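Local coordinates for protein arylsulfatase (Pseudoalteromonas sp. MB47, PDB 7AJ0) that probably hydrolyses sulfate esters of the algal polysaccharide fucoidan, as a calcium-containing, hexameric member of the sulfatase family, at residues 234-248 against 266-280. Sequence-based numbering, arbitrary orientation.
Sequences IEDISMIDQVLRDES and HSFSKIHNDNYPAPK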
# COMPACT_ATOMS: atom_id res chain seq x y z
N ILE A 234 -23.13 -24.60 -25.27
CA ILE A 234 -22.38 -25.11 -24.13
C ILE A 234 -22.35 -26.63 -24.15
O ILE A 234 -21.34 -27.26 -23.79
CB ILE A 234 -22.98 -24.58 -22.81
CG1 ILE A 234 -22.58 -23.12 -22.58
CG2 ILE A 234 -22.55 -25.45 -21.63
CD1 ILE A 234 -23.46 -22.12 -23.30
N GLU A 235 -23.45 -27.26 -24.57
CA GLU A 235 -23.48 -28.71 -24.67
C GLU A 235 -22.39 -29.21 -25.61
O GLU A 235 -21.68 -30.18 -25.30
CB GLU A 235 -24.86 -29.19 -25.12
CG GLU A 235 -24.99 -30.70 -25.22
CD GLU A 235 -26.36 -31.14 -25.73
OE1 GLU A 235 -27.27 -30.30 -25.79
OE2 GLU A 235 -26.51 -32.33 -26.08
N ASP A 236 -22.25 -28.57 -26.77
CA ASP A 236 -21.22 -28.97 -27.73
C ASP A 236 -19.83 -28.84 -27.12
O ASP A 236 -19.04 -29.79 -27.14
CB ASP A 236 -21.33 -28.13 -29.00
CG ASP A 236 -22.63 -28.36 -29.75
OD1 ASP A 236 -23.20 -29.47 -29.64
OD2 ASP A 236 -23.07 -27.43 -30.45
N ILE A 237 -19.51 -27.65 -26.59
CA ILE A 237 -18.16 -27.41 -26.11
C ILE A 237 -17.85 -28.22 -24.86
O ILE A 237 -16.68 -28.40 -24.52
CB ILE A 237 -17.94 -25.91 -25.85
CG1 ILE A 237 -16.44 -25.59 -25.86
CG2 ILE A 237 -18.55 -25.48 -24.52
CD1 ILE A 237 -16.12 -24.12 -25.88
N SER A 238 -18.87 -28.70 -24.15
CA SER A 238 -18.62 -29.50 -22.96
C SER A 238 -17.99 -30.85 -23.30
O SER A 238 -17.36 -31.47 -22.44
CB SER A 238 -19.91 -29.72 -22.17
OG SER A 238 -20.76 -30.65 -22.81
N MET A 239 -18.15 -31.31 -24.54
CA MET A 239 -17.57 -32.57 -24.99
C MET A 239 -16.21 -32.39 -25.65
O MET A 239 -15.65 -33.37 -26.16
CB MET A 239 -18.52 -33.25 -25.99
CG MET A 239 -19.91 -33.49 -25.45
SD MET A 239 -19.93 -34.62 -24.04
CE MET A 239 -19.15 -36.07 -24.74
N ILE A 240 -15.66 -31.17 -25.64
CA ILE A 240 -14.49 -30.86 -26.46
C ILE A 240 -13.33 -31.79 -26.13
O ILE A 240 -12.67 -32.32 -27.04
CB ILE A 240 -14.11 -29.38 -26.28
CG1 ILE A 240 -13.13 -28.93 -27.37
CG2 ILE A 240 -13.51 -29.12 -24.90
CD1 ILE A 240 -12.91 -27.43 -27.39
N ASP A 241 -13.07 -32.03 -24.85
CA ASP A 241 -11.93 -32.87 -24.47
C ASP A 241 -12.23 -34.36 -24.59
O ASP A 241 -11.29 -35.16 -24.64
CB ASP A 241 -11.49 -32.53 -23.05
CG ASP A 241 -10.44 -31.43 -23.01
OD1 ASP A 241 -9.34 -31.64 -23.57
OD2 ASP A 241 -10.72 -30.35 -22.45
N GLN A 242 -13.51 -34.74 -24.64
CA GLN A 242 -13.85 -36.12 -24.96
C GLN A 242 -13.63 -36.39 -26.45
O GLN A 242 -13.18 -37.49 -26.83
CB GLN A 242 -15.30 -36.42 -24.58
CG GLN A 242 -15.60 -36.24 -23.10
CD GLN A 242 -14.82 -37.19 -22.22
OE1 GLN A 242 -14.90 -38.41 -22.37
NE2 GLN A 242 -14.04 -36.64 -21.30
N VAL A 243 -13.93 -35.41 -27.30
CA VAL A 243 -13.71 -35.56 -28.73
C VAL A 243 -12.22 -35.63 -29.04
O VAL A 243 -11.77 -36.43 -29.86
CB VAL A 243 -14.39 -34.42 -29.49
CG1 VAL A 243 -14.02 -34.46 -30.97
CG2 VAL A 243 -15.90 -34.50 -29.31
N LEU A 244 -11.42 -34.78 -28.38
CA LEU A 244 -9.98 -34.82 -28.58
C LEU A 244 -9.41 -36.16 -28.12
O LEU A 244 -8.56 -36.74 -28.79
CB LEU A 244 -9.31 -33.67 -27.83
CG LEU A 244 -9.69 -32.26 -28.27
CD1 LEU A 244 -9.12 -31.23 -27.31
CD2 LEU A 244 -9.19 -32.00 -29.68
N ARG A 245 -9.87 -36.65 -26.97
CA ARG A 245 -9.45 -37.96 -26.50
C ARG A 245 -9.73 -39.03 -27.55
O ARG A 245 -8.86 -39.86 -27.86
CB ARG A 245 -10.15 -38.29 -25.18
CG ARG A 245 -9.73 -39.59 -24.51
CD ARG A 245 -10.47 -40.82 -25.04
NE ARG A 245 -11.88 -40.55 -25.33
CZ ARG A 245 -12.81 -40.34 -24.42
NH1 ARG A 245 -12.51 -40.34 -23.13
NH2 ARG A 245 -14.06 -40.10 -24.80
N ASP A 246 -10.93 -39.02 -28.12
CA ASP A 246 -11.28 -39.99 -29.15
C ASP A 246 -10.32 -39.92 -30.33
O ASP A 246 -9.91 -40.95 -30.88
CB ASP A 246 -12.72 -39.78 -29.62
CG ASP A 246 -13.74 -40.15 -28.56
OD1 ASP A 246 -13.41 -40.93 -27.64
OD2 ASP A 246 -14.89 -39.67 -28.65
N GLU A 247 -9.95 -38.70 -30.75
CA GLU A 247 -9.10 -38.56 -31.92
C GLU A 247 -7.67 -39.03 -31.63
O GLU A 247 -7.03 -39.62 -32.50
CB GLU A 247 -9.10 -37.10 -32.39
CG GLU A 247 -10.38 -36.69 -33.11
CD GLU A 247 -10.54 -37.38 -34.45
OE1 GLU A 247 -9.52 -37.74 -35.08
OE2 GLU A 247 -11.70 -37.58 -34.88
N SER A 248 -7.17 -38.77 -30.42
CA SER A 248 -5.84 -39.27 -30.07
C SER A 248 -5.84 -40.79 -29.97
O SER A 248 -4.83 -41.43 -30.30
CB SER A 248 -5.38 -38.66 -28.75
OG SER A 248 -4.93 -37.33 -28.94
N HIS A 266 -0.79 -34.22 -27.32
CA HIS A 266 -2.18 -34.13 -26.91
C HIS A 266 -2.34 -32.87 -26.07
O HIS A 266 -1.91 -32.83 -24.91
CB HIS A 266 -2.62 -35.36 -26.13
CG HIS A 266 -4.08 -35.38 -25.83
ND1 HIS A 266 -5.02 -35.92 -26.69
CD2 HIS A 266 -4.78 -34.90 -24.77
CE1 HIS A 266 -6.22 -35.79 -26.16
NE2 HIS A 266 -6.11 -35.17 -25.00
N SER A 267 -2.96 -31.84 -26.64
CA SER A 267 -3.02 -30.51 -26.06
C SER A 267 -4.44 -30.27 -25.54
O SER A 267 -5.31 -29.81 -26.27
CB SER A 267 -2.61 -29.46 -27.10
OG SER A 267 -2.77 -28.14 -26.62
N PHE A 268 -4.65 -30.60 -24.26
CA PHE A 268 -5.96 -30.39 -23.65
C PHE A 268 -6.42 -28.96 -23.86
O PHE A 268 -5.62 -28.02 -23.85
CB PHE A 268 -5.91 -30.67 -22.15
CG PHE A 268 -5.63 -32.10 -21.79
CD1 PHE A 268 -6.66 -33.01 -21.67
CD2 PHE A 268 -4.34 -32.52 -21.54
CE1 PHE A 268 -6.41 -34.32 -21.33
CE2 PHE A 268 -4.08 -33.83 -21.19
CZ PHE A 268 -5.11 -34.73 -21.09
N SER A 269 -7.73 -28.78 -24.04
CA SER A 269 -8.31 -27.45 -23.93
C SER A 269 -8.36 -27.01 -22.47
O SER A 269 -8.14 -25.83 -22.16
CB SER A 269 -9.70 -27.41 -24.54
OG SER A 269 -10.32 -26.16 -24.31
N LYS A 270 -8.67 -27.93 -21.57
CA LYS A 270 -8.66 -27.62 -20.14
C LYS A 270 -7.23 -27.35 -19.68
O LYS A 270 -6.27 -27.87 -20.25
CB LYS A 270 -9.27 -28.78 -19.35
CG LYS A 270 -10.77 -28.90 -19.55
CD LYS A 270 -11.25 -30.32 -19.26
CE LYS A 270 -12.77 -30.42 -19.43
NZ LYS A 270 -13.22 -30.01 -20.79
N ILE A 271 -7.08 -26.53 -18.63
CA ILE A 271 -8.17 -25.95 -17.86
C ILE A 271 -8.33 -24.46 -18.15
O ILE A 271 -8.54 -23.65 -17.25
CB ILE A 271 -7.94 -26.16 -16.34
CG1 ILE A 271 -6.59 -25.56 -15.91
CG2 ILE A 271 -7.99 -27.63 -15.99
CD1 ILE A 271 -6.39 -25.53 -14.42
N HIS A 272 -8.21 -24.09 -19.43
CA HIS A 272 -8.43 -22.71 -19.83
C HIS A 272 -9.89 -22.32 -19.60
O HIS A 272 -10.80 -23.14 -19.75
CB HIS A 272 -8.07 -22.52 -21.30
CG HIS A 272 -7.65 -21.12 -21.65
ND1 HIS A 272 -8.54 -20.06 -21.66
CD2 HIS A 272 -6.45 -20.61 -22.00
CE1 HIS A 272 -7.89 -18.96 -22.01
NE2 HIS A 272 -6.62 -19.27 -22.21
N ASN A 273 -10.11 -21.07 -19.22
CA ASN A 273 -11.47 -20.56 -19.08
C ASN A 273 -12.10 -20.37 -20.46
O ASN A 273 -11.40 -20.13 -21.44
CB ASN A 273 -11.47 -19.24 -18.31
CG ASN A 273 -11.13 -18.05 -19.19
OD1 ASN A 273 -10.00 -17.90 -19.63
ND2 ASN A 273 -12.12 -17.20 -19.43
N ASP A 274 -13.42 -20.49 -20.53
CA ASP A 274 -14.30 -20.87 -19.42
C ASP A 274 -14.45 -22.38 -19.41
O ASP A 274 -14.80 -22.98 -20.43
CB ASP A 274 -15.65 -20.18 -19.57
CG ASP A 274 -15.53 -18.67 -19.69
OD1 ASP A 274 -14.96 -18.05 -18.76
OD2 ASP A 274 -15.97 -18.11 -20.72
N ASN A 275 -14.19 -23.00 -18.27
CA ASN A 275 -14.18 -24.46 -18.18
C ASN A 275 -15.60 -25.01 -18.18
O ASN A 275 -16.44 -24.60 -17.38
CB ASN A 275 -13.45 -24.91 -16.92
CG ASN A 275 -11.95 -24.93 -17.10
OD1 ASN A 275 -11.41 -25.81 -17.76
ND2 ASN A 275 -11.27 -23.96 -16.51
N TYR A 276 -15.85 -25.97 -19.08
CA TYR A 276 -17.13 -26.67 -19.17
C TYR A 276 -16.84 -28.16 -19.32
O TYR A 276 -16.71 -28.67 -20.44
CB TYR A 276 -17.97 -26.13 -20.32
CG TYR A 276 -18.68 -24.85 -19.97
CD1 TYR A 276 -19.93 -24.88 -19.37
CD2 TYR A 276 -18.09 -23.62 -20.21
CE1 TYR A 276 -20.58 -23.71 -19.03
CE2 TYR A 276 -18.74 -22.45 -19.88
CZ TYR A 276 -19.98 -22.50 -19.29
OH TYR A 276 -20.63 -21.33 -18.95
N PRO A 277 -16.73 -28.88 -18.21
CA PRO A 277 -16.47 -30.32 -18.29
C PRO A 277 -17.65 -31.07 -18.88
O PRO A 277 -18.77 -30.56 -18.98
CB PRO A 277 -16.24 -30.73 -16.83
CG PRO A 277 -15.96 -29.46 -16.10
CD PRO A 277 -16.73 -28.40 -16.81
N ALA A 278 -17.39 -32.31 -19.28
CA ALA A 278 -18.45 -33.16 -19.78
C ALA A 278 -19.50 -33.38 -18.69
O ALA A 278 -19.17 -33.37 -17.50
CB ALA A 278 -17.89 -34.50 -20.26
N PRO A 279 -20.77 -33.56 -19.07
CA PRO A 279 -21.81 -33.79 -18.05
C PRO A 279 -21.47 -34.87 -17.04
O PRO A 279 -21.83 -34.75 -15.86
CB PRO A 279 -23.03 -34.17 -18.89
CG PRO A 279 -22.82 -33.45 -20.19
CD PRO A 279 -21.33 -33.44 -20.43
N LYS A 280 -20.79 -35.94 -17.47
CA LYS A 280 -20.35 -36.98 -16.55
C LYS A 280 -19.67 -36.40 -15.32
O LYS A 280 -19.80 -36.94 -14.21
CB LYS A 280 -19.38 -37.92 -17.27
CG LYS A 280 -20.02 -39.02 -18.08
CD LYS A 280 -19.12 -39.48 -19.23
CE LYS A 280 -17.64 -39.54 -18.85
NZ LYS A 280 -16.80 -40.06 -19.97
O HOH W 1 -15.34 -27.33 -22.60
O HOH W 2 -14.86 -32.13 -22.37
O HOH W 3 -8.56 -34.10 -24.22
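S238 and A278 bring the backbones closest, with CA atoms 4.9 Å apart, near the junction of helices 234-238 and 240-258, where it meets the chain running on from strand 262-267; D241 and S248 then face F268 and H266. The D241 carboxylate holds the turn after the strand. Its OD2 takes the backbone N of K270 on the syn lone pair (3.3 Å) and, on the anti lone pair, K270 NZ in a 3.0 Å salt bridge. K270 runs extended past D241 OD2, CG and CD alongside it, and the bend at chi4 (57°) turns NZ back onto that oxygen. OD1 takes a weak bond from S269 N (3.3 Å, 150° at the hydrogen), and a water joins D241 OD1 and O to H266 NE2. A second water bridges S238 O, D241 N and K270 NZ. Replacing D241 by an alanine is likely to leave the K270 ammonium without this carboxylate partner and the S269 and K270 amides without their acceptor. H266 ND1 hydrogen-bonds S248 OG (2.7 Å) in the ring plane, so both ring nitrogens are engaged. At the far end, I234 sets CG1 over one face of Y276, offset toward the rim, while I234 CG2 touches Y276 CD1 at 3.5 Å. A water joins the carbonyl oxygens of I237 and Y276. Y276 also makes a cation-pi contact with R193 of the second subunit, I237 packs on helix 183-187, F268 and K270 rest against helix 290-311, and H266 pairs through its backbone with strand 53-59.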